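Local structure of membrane protein (Acinetobacter baumannii AB307-0294, 5DL5) at residues A[63-68]-A[115-120]; A[121-126]-A[150-155]; A[132-137]-A[190-195]; A[143-148]-A[168-173]; A[205-210]-A[219-224]. The protein forms an outer-membrane beta barrel of the OprD porin family that probably admits small molecules, perhaps including antibiotics, into the cell. All coordinates share one frame; numbering follows the deposited sequence.

Contact 1 of 5, residues A[63-68]-A[115-120]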
# COMPACT_ATOMS: atom_id res chain seq x y z
N SER A 63 -17.11 -15.25 9.27
CA SER A 63 -18.10 -15.77 10.17
C SER A 63 -18.20 -14.84 11.37
O SER A 63 -17.31 -14.06 11.57
CB SER A 63 -17.79 -17.17 10.68
OG SER A 63 -16.71 -17.24 11.57
N GLY A 64 -19.26 -14.92 12.12
CA GLY A 64 -19.17 -14.39 13.41
C GLY A 64 -18.37 -15.30 14.38
O GLY A 64 -17.83 -16.33 13.96
N PHE A 65 -18.41 -15.00 15.67
CA PHE A 65 -17.72 -15.83 16.67
C PHE A 65 -18.78 -16.60 17.42
O PHE A 65 -19.87 -16.10 17.81
CB PHE A 65 -16.78 -15.04 17.65
CG PHE A 65 -15.54 -14.47 17.03
CD1 PHE A 65 -15.60 -13.22 16.42
CD2 PHE A 65 -14.29 -15.14 17.06
CE1 PHE A 65 -14.47 -12.65 15.89
CE2 PHE A 65 -13.13 -14.53 16.53
CZ PHE A 65 -13.24 -13.30 15.87
N THR A 66 -18.46 -17.84 17.72
CA THR A 66 -19.36 -18.57 18.60
C THR A 66 -19.37 -17.90 20.01
O THR A 66 -18.38 -17.34 20.41
CB THR A 66 -18.94 -20.04 18.78
OG1 THR A 66 -17.56 -20.13 19.20
CG2 THR A 66 -19.14 -20.82 17.50
N PRO A 67 -20.48 -17.97 20.72
CA PRO A 67 -20.64 -17.44 22.06
C PRO A 67 -19.87 -18.27 23.15
O PRO A 67 -19.62 -19.44 22.94
CB PRO A 67 -22.16 -17.43 22.27
CG PRO A 67 -22.70 -18.48 21.34
CD PRO A 67 -21.72 -18.62 20.21
N GLY A 68 -19.46 -17.62 24.26
CA GLY A 68 -18.76 -18.31 25.35
C GLY A 68 -17.57 -17.53 25.74
O GLY A 68 -17.29 -16.43 25.16
N LYS A 115 -10.09 -18.23 13.62
CA LYS A 115 -9.92 -17.13 14.55
C LYS A 115 -10.54 -17.45 15.85
O LYS A 115 -11.40 -18.31 15.92
CB LYS A 115 -10.54 -15.84 13.98
CG LYS A 115 -11.94 -15.88 13.56
CD LYS A 115 -12.38 -14.64 12.79
CE LYS A 115 -13.88 -14.73 12.61
NZ LYS A 115 -14.38 -13.69 11.68
N ALA A 116 -9.97 -16.89 16.91
CA ALA A 116 -10.38 -17.11 18.24
C ALA A 116 -10.37 -15.79 18.96
O ALA A 116 -9.57 -14.92 18.61
CB ALA A 116 -9.47 -18.14 18.92
N ARG A 117 -11.32 -15.61 19.87
CA ARG A 117 -11.48 -14.33 20.55
C ARG A 117 -11.74 -14.52 22.02
O ARG A 117 -12.59 -15.32 22.38
CB ARG A 117 -12.56 -13.45 19.90
CG ARG A 117 -12.59 -12.01 20.47
CD ARG A 117 -13.60 -11.13 19.79
NE ARG A 117 -14.96 -11.71 19.90
CZ ARG A 117 -15.98 -11.34 19.15
NH1 ARG A 117 -15.84 -10.36 18.28
NH2 ARG A 117 -17.14 -11.92 19.25
N PHE A 118 -11.02 -13.79 22.87
CA PHE A 118 -11.22 -13.80 24.33
C PHE A 118 -11.21 -12.36 24.76
O PHE A 118 -10.28 -11.63 24.40
CB PHE A 118 -10.01 -14.44 24.96
CG PHE A 118 -9.97 -14.28 26.46
CD1 PHE A 118 -10.97 -14.86 27.26
CD2 PHE A 118 -9.00 -13.54 27.06
CE1 PHE A 118 -10.97 -14.69 28.66
CE2 PHE A 118 -8.98 -13.40 28.42
CZ PHE A 118 -9.98 -13.97 29.22
N SER A 119 -12.24 -11.93 25.50
CA SER A 119 -12.40 -10.57 25.94
C SER A 119 -12.38 -9.62 24.70
O SER A 119 -13.34 -9.69 23.84
CB SER A 119 -11.41 -10.35 27.06
OG SER A 119 -11.35 -9.04 27.52
N ASN A 120 -11.39 -8.71 24.63
CA ASN A 120 -11.16 -7.86 23.48
C ASN A 120 -9.93 -8.19 22.69
O ASN A 120 -9.37 -7.29 21.99
CB ASN A 120 -11.05 -6.42 23.91
CG ASN A 120 -12.26 -6.02 24.71
OD1 ASN A 120 -13.36 -5.96 24.20
ND2 ASN A 120 -12.07 -5.85 25.97
O HOH W 1 -19.16 -12.40 16.86
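Residues 63-68 run as a loop past the end of strand 106-118, and the backbones keep well apart: the closest CA atoms, those of Phe65 and Arg117, are 7.5 Å from each other. Side chains therefore make the contact. The Phe65 ring is clamped between two long side chains, with CH-pi contacts over both faces. Lys115 CE lies 4.0 Å from the centroid of the Phe65 ring on one face, and Arg117 CB lies 3.9 Å from it on the other. A bend at chi3 (58°) swings the Arg117 guanidinium back toward the ring, so that Phe65 CD1 sits over its centre, 3.3 Å from Arg117 CZ; the two planes are tilted by 32°. Beyond the ring, the extended Lys115 chain delivers NZ to Ser63 O at 3.0 Å, in the carbonyl plane, while Glu62 gives the same ammonium a salt bridge. Water 1 accepts from both Phe65 N and Arg117 NH2, tying loop to strand, and Arg117 NE is bonded to Gln18. The cluster is bordered by strand 121-125, where Phe65 and Arg117 touch Thr122 and Lys115 touches Arg124; toward strand 70-83, Ser63 OG is bonded to Val74 N.

Contact 2 of 5, residues A[121-126]-A[150-155]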
# COMPACT_ATOMS: atom_id res chain seq x y z
N THR A 121 -9.54 -9.44 22.69
CA THR A 121 -8.36 -9.86 21.89
C THR A 121 -8.63 -10.97 20.91
O THR A 121 -9.22 -12.00 21.29
CB THR A 121 -7.28 -10.36 22.91
OG1 THR A 121 -6.91 -9.27 23.75
CG2 THR A 121 -6.06 -10.90 22.23
N THR A 122 -8.24 -10.80 19.64
CA THR A 122 -8.46 -11.77 18.60
C THR A 122 -7.12 -12.32 18.12
O THR A 122 -6.09 -11.59 18.09
CB THR A 122 -9.22 -11.09 17.47
OG1 THR A 122 -10.45 -10.62 18.00
CG2 THR A 122 -9.57 -12.03 16.31
N VAL A 123 -7.09 -13.61 17.79
CA VAL A 123 -5.97 -14.24 17.10
C VAL A 123 -6.50 -14.84 15.80
O VAL A 123 -7.50 -15.54 15.77
CB VAL A 123 -5.25 -15.33 17.94
CG1 VAL A 123 -3.99 -15.87 17.22
CG2 VAL A 123 -4.83 -14.76 19.31
N ARG A 124 -5.87 -14.54 14.70
CA ARG A 124 -6.24 -15.10 13.41
C ARG A 124 -5.05 -15.83 12.80
O ARG A 124 -3.96 -15.24 12.64
CB ARG A 124 -6.70 -14.01 12.54
CG ARG A 124 -7.06 -14.42 11.14
CD ARG A 124 -7.44 -13.24 10.29
NE ARG A 124 -8.59 -12.45 10.72
CZ ARG A 124 -9.86 -12.73 10.40
NH1 ARG A 124 -10.20 -13.88 9.76
NH2 ARG A 124 -10.84 -11.92 10.80
N TYR A 125 -5.28 -17.07 12.40
CA TYR A 125 -4.29 -17.89 11.79
C TYR A 125 -4.75 -18.31 10.36
O TYR A 125 -5.82 -18.92 10.18
CB TYR A 125 -4.16 -19.14 12.64
CG TYR A 125 -3.22 -20.11 11.95
CD1 TYR A 125 -1.91 -19.71 11.59
CD2 TYR A 125 -3.60 -21.40 11.69
CE1 TYR A 125 -1.04 -20.59 10.97
CE2 TYR A 125 -2.73 -22.29 11.09
CZ TYR A 125 -1.46 -21.87 10.75
OH TYR A 125 -0.60 -22.74 10.20
N GLY A 126 -3.93 -18.00 9.37
CA GLY A 126 -4.15 -18.34 8.04
C GLY A 126 -3.94 -17.19 7.09
O GLY A 126 -3.12 -16.32 7.33
N THR A 150 0.01 -15.70 11.58
CA THR A 150 -0.79 -15.51 12.76
C THR A 150 -0.73 -14.06 13.21
O THR A 150 0.37 -13.53 13.27
CB THR A 150 -0.23 -16.35 13.95
OG1 THR A 150 -0.26 -17.67 13.56
CG2 THR A 150 -1.21 -16.32 15.28
N LEU A 151 -1.87 -13.44 13.46
CA LEU A 151 -1.93 -12.08 13.94
C LEU A 151 -2.79 -12.01 15.12
O LEU A 151 -3.98 -12.42 15.13
CB LEU A 151 -2.52 -11.15 12.90
CG LEU A 151 -2.59 -9.65 13.22
CD1 LEU A 151 -1.19 -9.08 13.29
CD2 LEU A 151 -3.43 -8.79 12.23
N LEU A 152 -2.23 -11.46 16.16
CA LEU A 152 -2.99 -11.18 17.35
C LEU A 152 -3.24 -9.68 17.42
O LEU A 152 -2.28 -8.89 17.24
CB LEU A 152 -2.19 -11.54 18.63
CG LEU A 152 -2.82 -11.25 20.02
CD1 LEU A 152 -2.30 -12.21 21.00
CD2 LEU A 152 -2.51 -9.85 20.54
N THR A 153 -4.50 -9.32 17.76
CA THR A 153 -4.99 -7.97 17.81
C THR A 153 -5.74 -7.77 19.14
O THR A 153 -6.77 -8.39 19.39
CB THR A 153 -5.91 -7.63 16.65
OG1 THR A 153 -5.19 -7.87 15.46
CG2 THR A 153 -6.29 -6.15 16.64
N SER A 154 -5.22 -6.86 19.92
CA SER A 154 -5.74 -6.55 21.22
C SER A 154 -6.28 -5.15 21.40
O SER A 154 -5.58 -4.08 21.18
CB SER A 154 -4.64 -6.87 22.22
OG SER A 154 -5.18 -6.56 23.44
N HIS A 155 -7.53 -5.11 21.80
CA HIS A 155 -8.17 -3.90 22.19
C HIS A 155 -8.55 -3.92 23.65
O HIS A 155 -9.60 -3.38 23.99
CB HIS A 155 -9.40 -3.72 21.38
CG HIS A 155 -9.20 -3.62 19.92
ND1 HIS A 155 -10.06 -4.23 19.02
CD2 HIS A 155 -8.31 -2.92 19.17
CE1 HIS A 155 -9.68 -3.94 17.78
NE2 HIS A 155 -8.64 -3.13 17.84
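Thr121 opens an antiparallel pairing in which strands 121-125 and 150-155 run at 168° to each other, their axes 4.6 Å apart. Its OG1, beside the backbone N, takes a hydrogen bond from Ser154 OG at 3.2 Å and has a stronger partner in Glu156. Its methyl CG2, on the other branch, rests on the Leu152 side chain. At Thr122 the backbone carries the contact: Thr122 N donates a hydrogen bond to Thr153 O at 2.8 Å with an N-H...O angle of 166°, and Thr153 N returns an equally short bond to Thr122 O. Val123 sits in a non-hydrogen-bonded pair with Leu152, its CG2 meeting Leu152 CD1 at 4.0 Å. CG1, anti to the backbone N (chi1 -174°), presses on Thr150 CG2 at only 3.4 Å, tighter than usual for two methyls. Arg124 repeats the reciprocal pattern with Leu151, Arg124 N to Leu151 O measuring 2.9 Å. Its side chain leaves the partner strand, and the guanidinium goes to Glu62 and Ser113. Tyr125 then brings ring atom CD1 to 3.3 Å from Thr150 OG1, just before the chain turns a corner at Gly126. Four nearly straight backbone bonds thus fix the register, whereas side chains differ by face. Val123, Leu152 and Tyr125 share a face that is consistent with the lipid-facing outside of a porin wall; Arg124, bonded to polar groups on the other face, probably borders the channel interior.

Contact 3 of 5, residues A[132-137]-A[190-195]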
# COMPACT_ATOMS: atom_id res chain seq x y z
N LEU A 132 -0.68 -3.12 8.25
CA LEU A 132 0.30 -2.57 9.21
C LEU A 132 1.17 -1.65 8.37
O LEU A 132 1.51 -2.03 7.28
CB LEU A 132 1.10 -3.70 9.79
CG LEU A 132 0.17 -4.75 10.45
CD1 LEU A 132 0.99 -5.84 11.03
CD2 LEU A 132 -0.64 -4.13 11.58
N PRO A 133 1.52 -0.47 8.85
CA PRO A 133 2.36 0.38 8.06
C PRO A 133 3.72 -0.26 7.60
O PRO A 133 4.33 0.18 6.57
CB PRO A 133 2.62 1.57 8.97
CG PRO A 133 1.45 1.68 9.90
CD PRO A 133 1.09 0.22 10.11
N VAL A 134 4.22 -1.13 8.47
CA VAL A 134 5.52 -1.84 8.18
C VAL A 134 5.37 -3.09 7.34
O VAL A 134 6.40 -3.57 6.80
CB VAL A 134 6.35 -2.21 9.47
CG1 VAL A 134 6.82 -0.95 10.16
CG2 VAL A 134 5.54 -3.12 10.36
N LEU A 135 4.14 -3.56 7.12
CA LEU A 135 3.90 -4.77 6.34
C LEU A 135 2.50 -4.76 5.76
O LEU A 135 1.62 -5.27 6.39
CB LEU A 135 4.02 -6.02 7.24
CG LEU A 135 4.09 -7.36 6.50
CD1 LEU A 135 5.44 -7.45 5.83
CD2 LEU A 135 3.96 -8.54 7.43
N ALA A 136 2.31 -4.03 4.67
CA ALA A 136 1.00 -3.69 4.19
C ALA A 136 0.77 -4.39 2.80
O ALA A 136 1.61 -4.25 1.84
CB ALA A 136 0.85 -2.17 4.07
N SER A 137 -0.35 -5.07 2.72
CA SER A 137 -0.83 -5.64 1.47
C SER A 137 -1.13 -4.61 0.43
O SER A 137 -1.87 -3.63 0.65
CB SER A 137 -2.09 -6.47 1.73
OG SER A 137 -1.70 -7.65 2.38
N ALA A 190 8.46 -13.17 8.86
CA ALA A 190 8.28 -11.80 9.28
C ALA A 190 7.56 -11.69 10.63
O ALA A 190 6.43 -12.17 10.75
CB ALA A 190 7.48 -11.06 8.20
N ILE A 191 8.20 -11.09 11.65
CA ILE A 191 7.64 -10.90 12.94
C ILE A 191 7.29 -9.39 12.99
O ILE A 191 8.17 -8.56 12.68
CB ILE A 191 8.62 -11.25 14.07
CG1 ILE A 191 9.07 -12.77 14.23
CG2 ILE A 191 8.11 -10.83 15.42
CD1 ILE A 191 8.17 -13.63 13.56
N VAL A 192 6.09 -9.07 13.45
CA VAL A 192 5.60 -7.71 13.49
C VAL A 192 4.98 -7.40 14.83
O VAL A 192 4.47 -8.30 15.54
CB VAL A 192 4.56 -7.36 12.38
CG1 VAL A 192 5.20 -7.43 11.03
CG2 VAL A 192 3.31 -8.21 12.42
N TRP A 193 5.08 -6.15 15.27
CA TRP A 193 4.42 -5.72 16.49
C TRP A 193 4.17 -4.25 16.37
O TRP A 193 4.82 -3.55 15.51
CB TRP A 193 5.30 -6.09 17.75
CG TRP A 193 6.69 -5.40 17.70
CD1 TRP A 193 7.03 -4.17 18.30
CD2 TRP A 193 7.87 -5.81 16.96
NE1 TRP A 193 8.27 -3.81 17.93
CE2 TRP A 193 8.80 -4.76 17.09
CE3 TRP A 193 8.15 -6.89 16.10
CZ2 TRP A 193 10.10 -4.82 16.48
CZ3 TRP A 193 9.35 -6.95 15.47
CH2 TRP A 193 10.36 -5.93 15.69
N GLY A 194 3.28 -3.70 17.20
CA GLY A 194 3.12 -2.26 17.24
C GLY A 194 1.87 -1.85 18.03
O GLY A 194 1.13 -2.66 18.53
N ALA A 195 1.61 -0.58 18.04
CA ALA A 195 0.51 -0.06 18.79
C ALA A 195 0.10 1.25 18.13
O ALA A 195 0.93 1.98 17.56
CB ALA A 195 0.90 0.21 20.22
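A type I beta turn from Leu132 to Leu135 packs here against the wall of the beta barrel. The turn belongs to the long connection between strands 121-125 and 150-157, which folds inward instead of leaving the barrel; this is consistent with the inward-folded third loop that narrows the channel in porins. Leu135 N closes the turn by bonding Leu132 O at 3.0 Å. The wall here is strand 190-200, represented by residues 190-195, and the two backbones do not pair: the nearest CA atoms, those of Leu135 and Val192, are 7.9 Å apart. The contact is accordingly small and purely apolar, and every residue that touches is buried. Val192 dominates it, because its side chain points toward the turn, whereas Ile191 and Trp193, the alternate residues of the strand, point away from it. With chi1 at -66°, the two branches of Val192 part to meet different leucines. CG1, beside the backbone N, faces Leu135, and CG2, in the crowded position between N and the carbonyl carbon, faces Leu132. Phe167 and Leu210, from the two strands flanking 190-200, pack on Val192 as well, while the carbonyls of Pro133 and Val134 are bonded to Tyr242 and Arg218. Leu135, whose CG is anti to the backbone N (chi1 -167°), reaches across at about a right angle to set CD2 4.0 Å from Val192 CG1. The closest approach is made by the extended end of Leu132, whose CD1 methyl stands 3.6 Å from Val192 CG2.

Contact 4 of 5, residues A[143-148]-A[168-173]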
# COMPACT_ATOMS: atom_id res chain seq x y z
N VAL A 143 -6.11 -7.12 -7.45
CA VAL A 143 -6.47 -7.98 -6.34
C VAL A 143 -5.48 -7.75 -5.16
O VAL A 143 -4.36 -7.38 -5.36
CB VAL A 143 -6.48 -9.49 -6.75
CG1 VAL A 143 -7.59 -9.74 -7.75
CG2 VAL A 143 -5.17 -9.94 -7.40
N PRO A 144 -5.90 -8.14 -3.95
CA PRO A 144 -5.03 -7.88 -2.76
C PRO A 144 -3.94 -8.84 -2.62
O PRO A 144 -3.97 -9.99 -3.05
CB PRO A 144 -6.01 -7.86 -1.57
CG PRO A 144 -7.33 -8.44 -2.10
CD PRO A 144 -7.27 -8.55 -3.60
N GLU A 145 -2.88 -8.33 -2.07
CA GLU A 145 -1.77 -9.13 -1.63
C GLU A 145 -2.14 -9.88 -0.34
O GLU A 145 -2.83 -9.30 0.52
CB GLU A 145 -0.56 -8.20 -1.42
CG GLU A 145 0.68 -8.87 -0.83
CD GLU A 145 1.83 -7.90 -0.61
OE1 GLU A 145 1.60 -6.66 -0.75
OE2 GLU A 145 2.97 -8.44 -0.47
N TYR A 146 -1.78 -11.18 -0.26
CA TYR A 146 -2.12 -12.01 0.90
C TYR A 146 -0.95 -12.42 1.68
O TYR A 146 0.06 -12.85 1.13
CB TYR A 146 -2.93 -13.33 0.53
CG TYR A 146 -4.28 -13.05 -0.18
CD1 TYR A 146 -5.23 -12.29 0.42
CD2 TYR A 146 -4.56 -13.50 -1.47
CE1 TYR A 146 -6.43 -12.00 -0.17
CE2 TYR A 146 -5.81 -13.25 -2.10
CZ TYR A 146 -6.71 -12.46 -1.45
OH TYR A 146 -7.98 -12.12 -1.92
N PHE A 147 -1.09 -12.38 2.99
CA PHE A 147 -0.05 -12.97 3.87
C PHE A 147 -0.60 -14.19 4.62
O PHE A 147 -1.75 -14.20 4.90
CB PHE A 147 0.42 -11.90 4.82
CG PHE A 147 1.35 -10.88 4.20
CD1 PHE A 147 2.75 -11.11 4.10
CD2 PHE A 147 0.83 -9.71 3.71
CE1 PHE A 147 3.59 -10.13 3.63
CE2 PHE A 147 1.68 -8.75 3.18
CZ PHE A 147 3.04 -8.96 3.11
N THR A 148 0.23 -15.19 4.91
CA THR A 148 -0.16 -16.31 5.69
C THR A 148 0.65 -16.37 6.97
O THR A 148 1.84 -16.37 6.95
CB THR A 148 0.01 -17.63 4.91
OG1 THR A 148 -0.63 -17.50 3.64
CG2 THR A 148 -0.58 -18.92 5.67
N THR A 168 4.72 -16.27 7.41
CA THR A 168 5.68 -17.07 6.68
C THR A 168 5.39 -17.19 5.18
O THR A 168 6.14 -17.86 4.49
CB THR A 168 5.74 -18.59 7.21
OG1 THR A 168 4.40 -19.03 7.21
CG2 THR A 168 6.36 -18.62 8.64
N LYS A 169 4.32 -16.60 4.69
CA LYS A 169 4.12 -16.60 3.24
C LYS A 169 3.64 -15.23 2.84
O LYS A 169 2.89 -14.60 3.60
CB LYS A 169 3.07 -17.63 2.77
CG LYS A 169 3.52 -19.14 3.07
CD LYS A 169 2.46 -20.05 2.37
CE LYS A 169 2.83 -21.52 2.53
NZ LYS A 169 1.79 -22.15 1.62
N ASP A 170 4.01 -14.84 1.63
CA ASP A 170 3.54 -13.57 1.05
C ASP A 170 3.18 -13.83 -0.38
O ASP A 170 3.98 -14.35 -1.10
CB ASP A 170 4.67 -12.56 1.19
CG ASP A 170 4.39 -11.21 0.43
OD1 ASP A 170 3.24 -10.90 0.15
OD2 ASP A 170 5.35 -10.54 0.09
N GLN A 171 1.93 -13.58 -0.74
CA GLN A 171 1.47 -13.86 -2.12
C GLN A 171 1.01 -12.51 -2.77
O GLN A 171 -0.08 -12.01 -2.47
CB GLN A 171 0.26 -14.85 -2.11
CG GLN A 171 -0.15 -15.21 -3.58
CD GLN A 171 -1.26 -16.31 -3.73
OE1 GLN A 171 -1.98 -16.58 -2.86
NE2 GLN A 171 -1.39 -16.82 -4.86
N MET A 172 1.86 -11.97 -3.63
CA MET A 172 1.59 -10.67 -4.22
C MET A 172 0.50 -10.80 -5.30
O MET A 172 0.16 -11.92 -5.76
CB MET A 172 2.85 -10.06 -4.85
CG MET A 172 3.25 -8.76 -4.17
SD MET A 172 2.00 -7.48 -4.35
CE MET A 172 2.26 -7.04 -6.09
N SER A 173 -0.06 -9.65 -5.63
CA SER A 173 -1.25 -9.60 -6.48
C SER A 173 -1.14 -10.26 -7.85
O SER A 173 -2.10 -10.77 -8.37
CB SER A 173 -1.57 -8.09 -6.70
OG SER A 173 -1.77 -7.52 -5.40
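Thr148 loses the most surface here, and its carbonyl is gripped twice. Thr168 N approaches Thr148 O almost along the C=O axis at 2.9 Å, while Lys169 N makes a longer, weak bond to the same oxygen. Two residues facing one define a classic beta bulge. In return Thr148 N binds Lys169 O, standing 36° above the carbonyl plane. The side chains of the pair lie alongside each other, Thr148 CB 3.7 Å from Lys169 CB. Beyond the bulge, strands 146-148 and 168-171 pair regularly and antiparallel, as in a barrel wall, and Gln171 N reaches Tyr146 O at 2.7 Å. Glu145, next in buried area, sends an extended chain (chi1 175°) to the acid of the opposite strand. Its OE2 comes to 2.6 Å from Asp170 OD1 with the carboxylates nearly coplanar, so one of the two acids is probably protonated. Glu145 OE1 is held by the backbone N atoms of Asn138 and Phe313, which would fix the rotation of the group. The Asp170 carboxylate lies over one face of the Phe147 ring with the planes 10° apart, OD1 being 3.5 Å above the ring plane near its rim. Where the strands have ended, Ser173 OG donates to Val143 O at 2.6 Å, within the carbonyl plane, and Asn138 ND2 is bonded to the same hydroxyl.

Contact 5 of 5, residues A[205-210]-A[219-224]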
# COMPACT_ATOMS: atom_id res chain seq x y z
N ALA A 205 -1.35 8.71 17.45
CA ALA A 205 0.00 8.34 17.16
C ALA A 205 0.12 6.81 17.05
O ALA A 205 -0.78 6.06 17.49
CB ALA A 205 0.94 8.81 18.23
N SER A 206 1.18 6.40 16.37
CA SER A 206 1.50 4.95 16.21
C SER A 206 2.93 4.62 16.01
O SER A 206 3.70 5.44 15.63
CB SER A 206 0.67 4.36 15.16
OG SER A 206 0.95 4.85 13.94
N TYR A 207 3.30 3.40 16.37
CA TYR A 207 4.68 2.94 16.31
C TYR A 207 4.60 1.42 16.07
O TYR A 207 3.86 0.69 16.79
CB TYR A 207 5.29 3.29 17.69
CG TYR A 207 6.71 3.03 17.93
CD1 TYR A 207 7.64 3.16 16.91
CD2 TYR A 207 7.18 2.84 19.23
CE1 TYR A 207 8.97 2.94 17.11
CE2 TYR A 207 8.55 2.69 19.49
CZ TYR A 207 9.44 2.77 18.43
OH TYR A 207 10.78 2.59 18.59
N TYR A 208 5.25 0.98 15.03
CA TYR A 208 5.22 -0.42 14.62
C TYR A 208 6.66 -0.85 14.30
O TYR A 208 7.48 -0.05 13.90
CB TYR A 208 4.38 -0.59 13.32
CG TYR A 208 2.93 -0.39 13.47
CD1 TYR A 208 2.38 0.85 13.32
CD2 TYR A 208 2.11 -1.45 13.80
CE1 TYR A 208 1.00 1.07 13.51
CE2 TYR A 208 0.73 -1.29 13.99
CZ TYR A 208 0.19 -0.01 13.82
OH TYR A 208 -1.13 0.24 14.01
N GLY A 209 6.90 -2.13 14.43
CA GLY A 209 8.16 -2.79 14.15
C GLY A 209 7.98 -4.03 13.28
O GLY A 209 6.93 -4.76 13.38
N LEU A 210 8.99 -4.29 12.45
CA LEU A 210 9.05 -5.47 11.65
C LEU A 210 10.46 -6.02 11.81
O LEU A 210 11.46 -5.31 11.59
CB LEU A 210 8.82 -5.21 10.16
CG LEU A 210 9.17 -6.30 9.16
CD1 LEU A 210 8.34 -7.58 9.22
CD2 LEU A 210 9.03 -5.77 7.77
N HIS A 219 11.19 -0.02 11.39
CA HIS A 219 10.30 0.62 12.32
C HIS A 219 9.58 1.77 11.67
O HIS A 219 10.15 2.43 10.80
CB HIS A 219 11.11 1.05 13.56
CG HIS A 219 11.76 -0.11 14.28
ND1 HIS A 219 13.03 -0.56 13.98
CD2 HIS A 219 11.28 -0.95 15.23
CE1 HIS A 219 13.32 -1.59 14.74
NE2 HIS A 219 12.27 -1.86 15.50
N TYR A 220 8.37 2.06 12.13
CA TYR A 220 7.52 3.14 11.59
C TYR A 220 6.97 3.86 12.81
O TYR A 220 6.59 3.23 13.80
CB TYR A 220 6.35 2.60 10.77
CG TYR A 220 5.27 3.60 10.36
CD1 TYR A 220 5.41 4.39 9.22
CD2 TYR A 220 4.13 3.73 11.10
CE1 TYR A 220 4.46 5.27 8.85
CE2 TYR A 220 3.18 4.68 10.76
CZ TYR A 220 3.33 5.36 9.60
OH TYR A 220 2.41 6.26 9.20
N ALA A 221 6.87 5.18 12.72
CA ALA A 221 6.17 5.99 13.72
C ALA A 221 5.30 7.03 12.98
O ALA A 221 5.68 7.52 11.92
CB ALA A 221 7.23 6.76 14.57
N ASN A 222 4.21 7.43 13.60
CA ASN A 222 3.36 8.50 13.06
C ASN A 222 2.76 9.28 14.22
O ASN A 222 2.42 8.73 15.29
CB ASN A 222 2.25 7.94 12.18
CG ASN A 222 1.19 8.97 11.79
OD1 ASN A 222 0.16 9.07 12.40
ND2 ASN A 222 1.43 9.70 10.74
N VAL A 223 2.62 10.57 13.97
CA VAL A 223 1.76 11.42 14.79
C VAL A 223 0.91 12.31 13.85
O VAL A 223 1.43 12.85 12.84
CB VAL A 223 2.58 12.12 15.86
CG1 VAL A 223 3.57 13.12 15.28
CG2 VAL A 223 1.64 12.97 16.72
N ASN A 224 -0.33 12.51 14.23
CA ASN A 224 -1.32 13.12 13.45
C ASN A 224 -2.15 13.99 14.39
O ASN A 224 -2.65 13.55 15.40
CB ASN A 224 -2.13 12.10 12.60
CG ASN A 224 -3.03 12.77 11.63
OD1 ASN A 224 -4.08 13.31 12.00
ND2 ASN A 224 -2.56 12.90 10.38
O HOH W 2 -1.00 7.20 14.04
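Asn222 ND2 is gripped by two hydrogen bonds, to Asp238 OD1 and Ser240 OG on the next strand. Across the two segments, Tyr220 O takes one hydrogen bond and is approached by two C-H groups. Tyr208 N donates to Tyr220 O at 2.9 Å with an N-H...O angle of 163°. Tyr207 CA stands 3.2 Å from this same Tyr220 O in a CA-H...O contact, and Tyr207 CD1 turns the edge of its ring to Tyr220 O at 3.3 Å, the oxygen lying in the ring plane. Reciprocal bonds between Tyr208 and Tyr220 and between Ser206 and Asn222 set the register of two strands that run antiparallel at 176°. The bond of Ser206 N falls on a lone pair of Asn222 O; its counterpart, Asn222 N, stands 27° above the carbonyl plane of Ser206. Tyr208 and Tyr220 lie side by side and point the same way, with Tyr220 CD2 at the edge of the Tyr208 ring, 4.0 Å from Tyr208 CD1. Farther along this face, water 2 donates to Asn222 OD1 at 2.7 Å and is bonded to Ser206 OG at 3.1 Å. The other face carries Tyr207, Ala221 and His219, whose CD2 can lean to 3.8 Å from Gly209 CA because glycine has no side chain there. The pair is a beta hairpin of the barrel wall: strand 190-200 bonds the far side of 205-210, strand 233-246 flanks 219-224, and inside, Tyr208 and Tyr220 meet Pro133.

Contacts 2 and 5 are strand pairings of the barrel wall, fixed by backbone bonds, with contact 2 at the surface and contact 5 partly buried. Contacts 3 and 4 are buried, and both involve the inward-folded connection: contact 3 is apolar, whereas contact 4 brings two acids together beside strand bonding. They touch through Ser137 OG and Glu145 O. Contact 1, partly buried, its centre about 29 Å from the centre of the chain, depends on a phenylalanine ring held between a lysine and an arginine side chain. Contact 1 adjoins contact 2 through neighbouring strands 106-118 and 121-125, just as contact 3 adjoins contact 5 through strands 190-200 and 203-212. Contacts 2 and 4 meet through neighbouring strands, 150-157 and 160-171 respectively.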